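Local coordinates for protein Ddb_g0293866 (Dictyostelium discoideum, PDB 5LW6) that carries a macrodomain that binds ADP-ribose, the part of a longer protein described here, and probably serves to sense DNA damage, at residues N79-Y84 / K115-K120; N134-F139 / Y164-T169. All blocks are in the same frame, centred on the assembly; numbering follows the deposited sequence. Where two conformers were deposited one is given.

Contact 1 of 2, residues N79-Y84 / K115-K120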
ATOM      1  N   ASN A  79       9.438  10.838   1.963  1.00  9.59           N
ATOM      2  CA  ASN A  79       8.863  12.106   2.261  1.00  9.89           C
ATOM      3  C   ASN A  79       7.355  11.990   2.630  1.00  8.61           C
ATOM      4  O   ASN A  79       6.883  12.661   3.550  1.00  8.39           O
ATOM      5  CB  ASN A  79       9.138  13.118   1.118  1.00  9.47           C
ATOM      6  CG  ASN A  79      10.560  13.775   1.225  1.00 11.37           C
ATOM      7  OD1 ASN A  79      11.078  14.292   0.225  1.00 16.53           O
ATOM      8  ND2 ASN A  79      11.192  13.751   2.410  1.00  9.74           N
ATOM      9  N   ALA A  80       6.580  11.173   1.912  1.00  8.97           N
ATOM     10  CA  ALA A  80       5.179  11.030   2.149  1.00  9.25           C
ATOM     11  C   ALA A  80       4.967  10.385   3.539  1.00  8.96           C
ATOM     12  O   ALA A  80       4.066  10.762   4.299  1.00  8.69           O
ATOM     13  CB  ALA A  80       4.515  10.184   1.082  1.00 10.22           C
ATOM     14  N   ILE A  81       5.822   9.415   3.861  1.00  8.93           N
ATOM     15  CA  ILE A  81       5.707   8.685   5.096  1.00  8.72           C
ATOM     16  C   ILE A  81       5.968   9.643   6.259  1.00 10.61           C
ATOM     17  O   ILE A  81       5.257   9.647   7.280  1.00  9.53           O
ATOM     18  CB  ILE A  81       6.660   7.445   5.142  1.00  9.86           C
ATOM     19  CG1 ILE A  81       6.067   6.307   4.243  1.00 11.35           C
ATOM     20  CG2 ILE A  81       6.839   6.882   6.573  1.00 10.50           C
ATOM     21  CD1 ILE A  81       7.072   5.247   3.814  1.00 13.02           C
ATOM     22  N   SER A  82       7.021  10.420   6.107  1.00 10.78           N
ATOM     23  CA  SER A  82       7.390  11.369   7.136  0.50 11.04           C
ATOM     24  C   SER A  82       6.329  12.453   7.296  1.00 11.49           C
ATOM     25  O   SER A  82       6.010  12.852   8.417  1.00 11.38           O
ATOM     26  CB  SER A  82       8.837  11.896   6.948  0.50 11.15           C
ATOM     27  OG  SER A  82       9.120  12.750   8.026  0.50 11.20           O
ATOM     28  N   GLU A  83       5.715  12.902   6.194  1.00 10.55           N
ATOM     29  CA  GLU A  83       4.666  13.857   6.232  1.00 10.77           C
ATOM     30  C   GLU A  83       3.475  13.345   7.065  1.00 10.88           C
ATOM     31  O   GLU A  83       2.960  14.056   7.957  1.00 10.89           O
ATOM     32  CB  GLU A  83       4.223  14.230   4.835  1.00 11.08           C
ATOM     33  CG  GLU A  83       3.109  15.259   4.707  1.00 11.46           C
ATOM     34  CD  GLU A  83       2.675  15.494   3.255  1.00 13.47           C
ATOM     35  OE1 GLU A  83       2.374  14.474   2.565  1.00 14.24           O
ATOM     36  OE2 GLU A  83       2.612  16.679   2.781  1.00 15.04           O
ATOM     37  N   TYR A  84       3.071  12.127   6.778  1.00 10.25           N
ATOM     38  CA  TYR A  84       1.961  11.500   7.495  1.00  9.46           C
ATOM     39  C   TYR A  84       2.326  11.310   8.967  1.00  9.45           C
ATOM     40  O   TYR A  84       1.551  11.715   9.875  1.00 11.13           O
ATOM     41  CB  TYR A  84       1.671  10.168   6.813  1.00  8.76           C
ATOM     42  CG  TYR A  84       0.535   9.372   7.510  1.00  8.16           C
ATOM     43  CD1 TYR A  84      -0.805   9.682   7.245  1.00  9.32           C
ATOM     44  CD2 TYR A  84       0.800   8.383   8.418  1.00  9.91           C
ATOM     45  CE1 TYR A  84      -1.837   8.977   7.863  1.00  9.70           C
ATOM     46  CE2 TYR A  84      -0.226   7.678   9.062  1.00 10.69           C
ATOM     47  CZ  TYR A  84      -1.528   7.993   8.811  1.00 10.76           C
ATOM     48  OH  TYR A  84      -2.484   7.265   9.521  1.00 11.94           O
ATOM     49  N   LYS A 115      18.232   9.421   5.675  1.00 16.27           N
ATOM     50  CA  LYS A 115      18.580  10.764   5.295  1.00 16.98           C
ATOM     51  C   LYS A 115      17.328  11.632   5.178  1.00 17.88           C
ATOM     52  O   LYS A 115      17.287  12.740   5.709  1.00 17.41           O
ATOM     53  CB  LYS A 115      19.364  10.720   3.988  1.00 21.28           C
ATOM     54  CG  LYS A 115      19.666  12.045   3.354  1.00 27.69           C
ATOM     55  CD  LYS A 115      20.145  11.903   1.881  1.00 34.35           C
ATOM     56  CE  LYS A 115      20.789  13.226   1.390  1.00 43.67           C
ATOM     57  NZ  LYS A 115      21.120  13.412  -0.077  1.00 45.79           N
ATOM     58  N   HIS A 116      16.277  11.099   4.569  1.00 14.93           N
ATOM     59  CA  HIS A 116      15.006  11.825   4.487  1.00 18.10           C
ATOM     60  C   HIS A 116      14.301  12.019   5.794  1.00 17.71           C
ATOM     61  O   HIS A 116      13.484  12.876   5.911  1.00 18.06           O
ATOM     62  CB  HIS A 116      14.070  11.120   3.459  1.00 18.36           C
ATOM     63  CG  HIS A 116      14.525  11.319   2.062  1.00 19.99           C
ATOM     64  ND1 HIS A 116      15.328  10.425   1.378  1.00 21.49           N
ATOM     65  CD2 HIS A 116      14.346  12.372   1.232  1.00 20.60           C
ATOM     66  CE1 HIS A 116      15.632  10.929   0.191  1.00 21.48           C
ATOM     67  NE2 HIS A 116      15.066  12.106   0.097  1.00 20.59           N
ATOM     68  N   PHE A 117      14.610  11.206   6.819  1.00 15.60           N
ATOM     69  CA  PHE A 117      14.033  11.324   8.089  1.00 14.91           C
ATOM     70  C   PHE A 117      14.902  12.143   9.034  1.00 16.37           C
ATOM     71  O   PHE A 117      14.603  12.217  10.213  1.00 15.61           O
ATOM     72  CB  PHE A 117      13.835   9.943   8.749  1.00 14.81           C
ATOM     73  CG  PHE A 117      12.928   9.010   8.006  1.00 13.49           C
ATOM     74  CD1 PHE A 117      11.877   9.529   7.217  1.00 13.39           C
ATOM     75  CD2 PHE A 117      13.079   7.630   8.144  1.00 14.24           C
ATOM     76  CE1 PHE A 117      11.048   8.670   6.549  1.00 14.89           C
ATOM     77  CE2 PHE A 117      12.240   6.751   7.482  1.00 15.64           C
ATOM     78  CZ  PHE A 117      11.200   7.295   6.676  1.00 13.89           C
ATOM     79  N   ASN A 118      15.978  12.731   8.527  1.00 18.07           N
ATOM     80  CA  ASN A 118      16.803  13.624   9.302  1.00 22.27           C
ATOM     81  C   ASN A 118      17.383  12.968  10.526  1.00 19.94           C
ATOM     82  O   ASN A 118      17.466  13.578  11.607  1.00 18.14           O
ATOM     83  CB  ASN A 118      16.013  14.895   9.658  1.00 25.67           C
ATOM     84  CG  ASN A 118      15.451  15.581   8.427  1.00 31.62           C
ATOM     85  OD1 ASN A 118      14.239  15.720   8.246  1.00 28.57           O
ATOM     86  ND2 ASN A 118      16.350  15.979   7.542  1.00 34.27           N
ATOM     87  N   ASP A 119      17.746  11.691  10.359  1.00 21.78           N
ATOM     88  CA  ASP A 119      18.237  10.820  11.454  1.00 22.18           C
ATOM     89  C   ASP A 119      17.297  10.641  12.634  1.00 20.37           C
ATOM     90  O   ASP A 119      17.753  10.358  13.750  1.00 21.44           O
ATOM     91  CB  ASP A 119      19.682  11.230  11.939  1.00 25.40           C
ATOM     92  CG  ASP A 119      20.776  10.782  10.970  1.00 29.27           C
ATOM     93  OD1 ASP A 119      20.784   9.591  10.591  1.00 26.23           O
ATOM     94  OD2 ASP A 119      21.608  11.634  10.518  1.00 32.47           O
ATOM     95  N   LYS A 120      15.988  10.793  12.401  1.00 17.86           N
ATOM     96  CA  LYS A 120      14.994  10.633  13.444  1.00 18.39           C
ATOM     97  C   LYS A 120      13.962   9.685  12.864  1.00 16.59           C
ATOM     98  O   LYS A 120      12.848  10.030  12.596  1.00 19.91           O
ATOM     99  CB  LYS A 120      14.387  11.944  13.897  1.00 20.57           C
ATOM    100  CG  LYS A 120      15.372  12.867  14.659  1.00 23.51           C
ATOM    101  CD  LYS A 120      14.841  14.262  14.839  1.00 27.89           C
ATOM    102  CE  LYS A 120      14.918  15.011  13.532  1.00 31.15           C
ATOM    103  NZ  LYS A 120      14.389  16.377  13.702  1.00 35.27           N
TER
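Phe-117 and Ser-82 make the inner half of this contact, the methylene CB of Ser-82 resting almost equally on two neighbouring ring atoms of Phe-117: it lies 3.9 Å from CD1 and the same distance from CE1. The approach is oblique to the ring. Phe-117 CG lies beside the backbone N (chi1 -61°), which turns the ring to helix 70-87. Further along the same ring, CG2 of Ile-81 stands 4.4 Å from CZ of Phe-117, a looser apolar touch. Nearer the surface, the amide of Asn-79 crosses the imidazole of His-116 at about a right angle, the two planes 82° apart, and ND2 of Asn-79 comes within 3.6 Å of CD2 of His-116. This is a van der Waals meeting, since no hydrogen bond links the segments; ND1 of His-116 is instead bonded to the carbonyl oxygen of Ser-112, one turn earlier in its own helix, which helps to fix the rotation of the ring.

The two helices involved, 70-87 and 107-116, flank the strand 95-101 in the chain, an alternation in keeping with the alpha/beta macrodomain fold, and the contact is made where the second of them stops. A Schellman motif ends that helix, with Asn-118, at positive phi, as its C-prime residue. Its backbone N lies 3.1 Å from the carbonyl O of Lys-115, while N of Asp-119 reaches back to O of Lys-114. A type I' turn from Phe-117 to Lys-120 overlaps it, closed by the N of Lys-120 bonding to the O of Phe-117. In the next shell, Trp-121 meets the Phe-117 ring edge-to-face, and Ala-78 touches both His-116 and Phe-117. Behind Ile-81, Phe-249 of helix 237-253 packs against it.

Contact 2 of 2, residues N134-F139 / Y164-T169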
ATOM      1  N   ASN A 134       4.953 -12.554  -4.040  1.00 16.30           N
ATOM      2  CA  ASN A 134       4.009 -13.620  -3.660  1.00 15.91           C
ATOM      3  C   ASN A 134       4.445 -14.404  -2.418  1.00 16.32           C
ATOM      4  O   ASN A 134       3.829 -15.377  -2.111  1.00 16.43           O
ATOM      5  CB  ASN A 134       3.753 -14.562  -4.841  1.00 16.53           C
ATOM      6  CG  ASN A 134       2.878 -13.895  -5.909  1.00 16.51           C
ATOM      7  OD1 ASN A 134       3.296 -13.719  -7.051  1.00 18.62           O
ATOM      8  ND2 ASN A 134       1.736 -13.513  -5.538  1.00 13.82           N
ATOM      9  N   SER A 135       5.449 -13.924  -1.705  1.00 15.32           N
ATOM     10  CA  SER A 135       5.970 -14.661  -0.555  1.00 16.79           C
ATOM     11  C   SER A 135       4.985 -14.784   0.566  1.00 17.79           C
ATOM     12  O   SER A 135       4.357 -13.817   0.909  1.00 17.30           O
ATOM     13  CB  SER A 135       7.199 -13.955   0.088  1.00 18.57           C
ATOM     14  OG  SER A 135       8.290 -14.044  -0.776  1.00 24.06           O
ATOM     15  N   LEU A 136       4.960 -15.950   1.238  1.00 15.51           N
ATOM     16  CA  LEU A 136       4.012 -16.098   2.320  1.00 16.36           C
ATOM     17  C   LEU A 136       4.323 -15.301   3.546  1.00 18.00           C
ATOM     18  O   LEU A 136       3.409 -15.024   4.376  1.00 16.54           O
ATOM     19  CB  LEU A 136       3.791 -17.583   2.694  1.00 18.60           C
ATOM     20  CG  LEU A 136       2.847 -18.320   1.739  1.00 20.74           C
ATOM     21  CD1 LEU A 136       2.813 -19.802   2.089  1.00 22.79           C
ATOM     22  CD2 LEU A 136       1.428 -17.784   1.808  1.00 23.42           C
ATOM     23  N   GLU A 137       5.600 -14.945   3.726  1.00 18.96           N
ATOM     24  CA  GLU A 137       6.031 -14.196   4.922  1.00 20.53           C
ATOM     25  C   GLU A 137       5.386 -12.832   5.041  1.00 21.54           C
ATOM     26  O   GLU A 137       5.368 -12.239   6.070  1.00 19.17           O
ATOM     27  CB  GLU A 137       7.566 -14.033   4.871  1.00 26.48           C
ATOM     28  CG  GLU A 137       7.972 -13.240   3.603  1.00 31.00           C
ATOM     29  CD  GLU A 137       9.468 -13.011   3.387  1.00 39.90           C
ATOM     30  OE1 GLU A 137      10.120 -12.377   4.307  1.00 48.32           O
ATOM     31  OE2 GLU A 137       9.963 -13.408   2.286  1.00 27.62           O
ATOM     32  N   GLN A 138       4.803 -12.318   3.976  1.00 17.13           N
ATOM     33  CA  GLN A 138       4.209 -10.991   4.007  1.00 17.88           C
ATOM     34  C   GLN A 138       2.872 -10.829   4.702  1.00 16.31           C
ATOM     35  O   GLN A 138       2.465  -9.735   5.008  1.00 16.27           O
ATOM     36  CB  GLN A 138       4.069 -10.515   2.579  1.00 18.95           C
ATOM     37  CG  GLN A 138       2.904 -10.978   1.797  1.00 18.90           C
ATOM     38  CD  GLN A 138       3.063 -10.566   0.311  1.00 21.36           C
ATOM     39  OE1 GLN A 138       2.782  -9.420  -0.062  1.00 23.66           O
ATOM     40  NE2 GLN A 138       3.586 -11.476  -0.499  1.00 19.34           N
ATOM     41  N   PHE A 139       2.207 -11.926   5.017  1.00 17.22           N
ATOM     42  CA  PHE A 139       0.820 -11.846   5.417  1.00 16.05           C
ATOM     43  C   PHE A 139       0.575 -11.809   6.936  1.00 17.09           C
ATOM     44  O   PHE A 139      -0.471 -11.320   7.360  1.00 20.11           O
ATOM     45  CB  PHE A 139       0.094 -13.021   4.781  1.00 15.20           C
ATOM     46  CG  PHE A 139       0.080 -12.925   3.298  1.00 15.33           C
ATOM     47  CD1 PHE A 139      -0.547 -11.891   2.649  1.00 16.05           C
ATOM     48  CD2 PHE A 139       0.738 -13.849   2.548  1.00 16.43           C
ATOM     49  CE1 PHE A 139      -0.511 -11.819   1.285  1.00 15.67           C
ATOM     50  CE2 PHE A 139       0.847 -13.747   1.187  1.00 16.09           C
ATOM     51  CZ  PHE A 139       0.193 -12.702   0.554  1.00 16.44           C
ATOM     52  N   TYR A 164      -4.767 -13.313  -3.638  1.00 11.06           N
ATOM     53  CA  TYR A 164      -6.083 -13.593  -4.205  1.00 12.11           C
ATOM     54  C   TYR A 164      -6.492 -15.041  -3.947  1.00 14.40           C
ATOM     55  O   TYR A 164      -7.631 -15.252  -3.604  1.00 14.21           O
ATOM     56  CB  TYR A 164      -6.113 -13.265  -5.699  1.00 11.33           C
ATOM     57  CG  TYR A 164      -6.471 -11.814  -5.953  1.00 11.89           C
ATOM     58  CD1 TYR A 164      -5.609 -10.763  -5.658  1.00 10.62           C
ATOM     59  CD2 TYR A 164      -7.742 -11.447  -6.403  1.00 11.89           C
ATOM     60  CE1 TYR A 164      -5.989  -9.459  -5.856  1.00 12.40           C
ATOM     61  CE2 TYR A 164      -8.103 -10.148  -6.591  1.00 12.46           C
ATOM     62  CZ  TYR A 164      -7.244  -9.136  -6.307  1.00 13.89           C
ATOM     63  OH  TYR A 164      -7.630  -7.810  -6.436  1.00 13.74           O
ATOM     64  N   GLU A 165      -5.543 -15.989  -3.993  1.00 14.73           N
ATOM     65  CA  GLU A 165      -5.886 -17.376  -3.652  1.00 16.89           C
ATOM     66  C   GLU A 165      -6.351 -17.531  -2.222  1.00 16.46           C
ATOM     67  O   GLU A 165      -7.285 -18.256  -1.930  1.00 18.69           O
ATOM     68  CB  GLU A 165      -4.719 -18.238  -3.989  1.00 20.61           C
ATOM     69  CG  GLU A 165      -4.784 -18.340  -5.481  1.00 25.66           C
ATOM     70  CD  GLU A 165      -3.635 -18.982  -6.190  1.00 34.61           C
ATOM     71  OE1 GLU A 165      -3.628 -18.781  -7.421  1.00 40.71           O
ATOM     72  OE2 GLU A 165      -2.765 -19.668  -5.601  1.00 39.65           O
HETATM   73  N   MSE A 166      -5.781 -16.722  -1.353  1.00 14.02           N
HETATM   74  CA  MSE A 166      -6.110 -16.720   0.011  1.00 15.29           C
HETATM   75  C   MSE A 166      -7.458 -16.088   0.301  1.00 15.47           C
HETATM   76  O   MSE A 166      -8.041 -16.422   1.256  1.00 17.23           O
HETATM   77  CB  MSE A 166      -4.980 -16.006   0.783  1.00 15.31           C
HETATM   78  CG  MSE A 166      -3.678 -16.790   0.666  1.00 17.24           C
HETATM   79 SE   MSE A 166      -2.195 -15.616   1.347  1.00 21.25          SE
HETATM   80  CE  MSE A 166      -2.522 -15.974   3.252  1.00 21.16           C
ATOM     81  N   LEU A 167      -7.908 -15.165  -0.548  1.00 15.60           N
ATOM     82  CA  LEU A 167      -9.174 -14.420  -0.395  1.00 15.84           C
ATOM     83  C   LEU A 167     -10.320 -15.182  -1.063  1.00 18.52           C
ATOM     84  O   LEU A 167     -11.472 -14.965  -0.700  1.00 20.84           O
ATOM     85  CB  LEU A 167      -9.068 -13.035  -1.074  1.00 16.45           C
ATOM     86  CG  LEU A 167      -8.139 -12.025  -0.370  1.00 17.04           C
ATOM     87  CD1 LEU A 167      -7.705 -10.884  -1.267  1.00 17.56           C
ATOM     88  CD2 LEU A 167      -8.825 -11.515   0.894  1.00 19.19           C
ATOM     89  N   ASP A 168      -9.932 -16.076  -1.985  1.00 18.87           N
ATOM     90  CA  ASP A 168     -10.758 -16.674  -3.060  1.00 22.47           C
ATOM     91  C   ASP A 168     -11.011 -15.668  -4.178  1.00 21.15           C
ATOM     92  O   ASP A 168     -11.772 -14.719  -3.994  1.00 19.72           O
ATOM     93  CB  ASP A 168     -12.098 -17.189  -2.574  1.00 24.68           C
ATOM     94  CG  ASP A 168     -12.826 -17.984  -3.683  1.00 30.04           C
ATOM     95  OD1 ASP A 168     -12.442 -19.152  -3.898  1.00 30.26           O
ATOM     96  OD2 ASP A 168     -13.688 -17.409  -4.388  1.00 26.17           O
ATOM     97  N   THR A 169     -10.336 -15.860  -5.296  1.00 22.15           N
ATOM     98  CA  THR A 169     -10.332 -14.901  -6.406  1.00 20.55           C
ATOM     99  C   THR A 169     -11.723 -14.480  -6.848  1.00 23.09           C
ATOM    100  O   THR A 169     -12.011 -13.300  -6.933  1.00 18.66           O
ATOM    101  CB  THR A 169      -9.563 -15.465  -7.582  1.00 23.22           C
ATOM    102  OG1 THR A 169      -8.216 -15.690  -7.172  1.00 23.12           O
ATOM    103  CG2 THR A 169      -9.551 -14.511  -8.761  1.00 21.37           C
TER
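A Met-aromatic contact joins the loop between strands 125-130 and 145-149 to helix 161-167, and it is built almost wholly from Phe-139 and Met-166, the latter present as selenomethionine. The selenium lies over one face of the Phe-139 ring, 3.7 Å from its centroid and 17° off the ring normal. It is displaced toward the rim on the side of CD2 and CE2, with SE of Met-166 3.6 Å from CE2 of Phe-139. The terminal methyl lies beyond the rim, beside the CG-CD2 bond: CE of Met-166 is 4.0 Å from CG of Phe-139. The bend at the last torsion of the selenomethionine (chi3 81°) turns the methyl along the CG-CD2 side of the ring and leaves the selenium as the atom over the face.

The opposite face of the aromatic ring is occupied from within its own segment. CG of Gln-138 sits 3.3 Å above the ring plane, over its centre, and the ring is thereby sandwiched between an aliphatic carbon and the selenium. Gln-138 is itself anchored through its amide: NE2 donates to the carbonyl O of Ser-135 over 2.8 Å, nearly straight at 164° and almost within the amide plane. The same nitrogen has a second partner in the carbonyl oxygen of Ser-133, tying the side chain to the start of the loop. At the margin, CD2 of Leu-136 touches SE of Met-166 at 4.2 Å.

Leu-205 of helix 204-207 packs on both Phe-139 and Met-166, while Phe-146 of strand 145-149 meets the aromatic ring at an inclined angle. Here a loop carrying a short 3-10 turn is docked through Phe-139 against helix 161-167, with the selenium over the ring face, the face-on form of the Met-aromatic contact.

Followed from the N terminus, the chain lays down strand 55-59, then passes through helix 70-87, makes strand 95-101 and returns along helix 107-116, whose end closes the loop of contact 1. Strand 125-130, at one outer edge of the mixed sheet, comes next, and the loop leaving it opens contact 2. Contact 2 closes only after strand 145-149, when the chain has reached helix 161-167. The contacts therefore stand in series, neither nested nor crossed. Their centres lie 30 Å apart on opposite sides of the chain's centre, their nearest atoms about 16 Å apart: contact 1 joins helix 70-87 to the C-terminal end of helix 107-116 and the turn after it, contact 2 a loop to a helix.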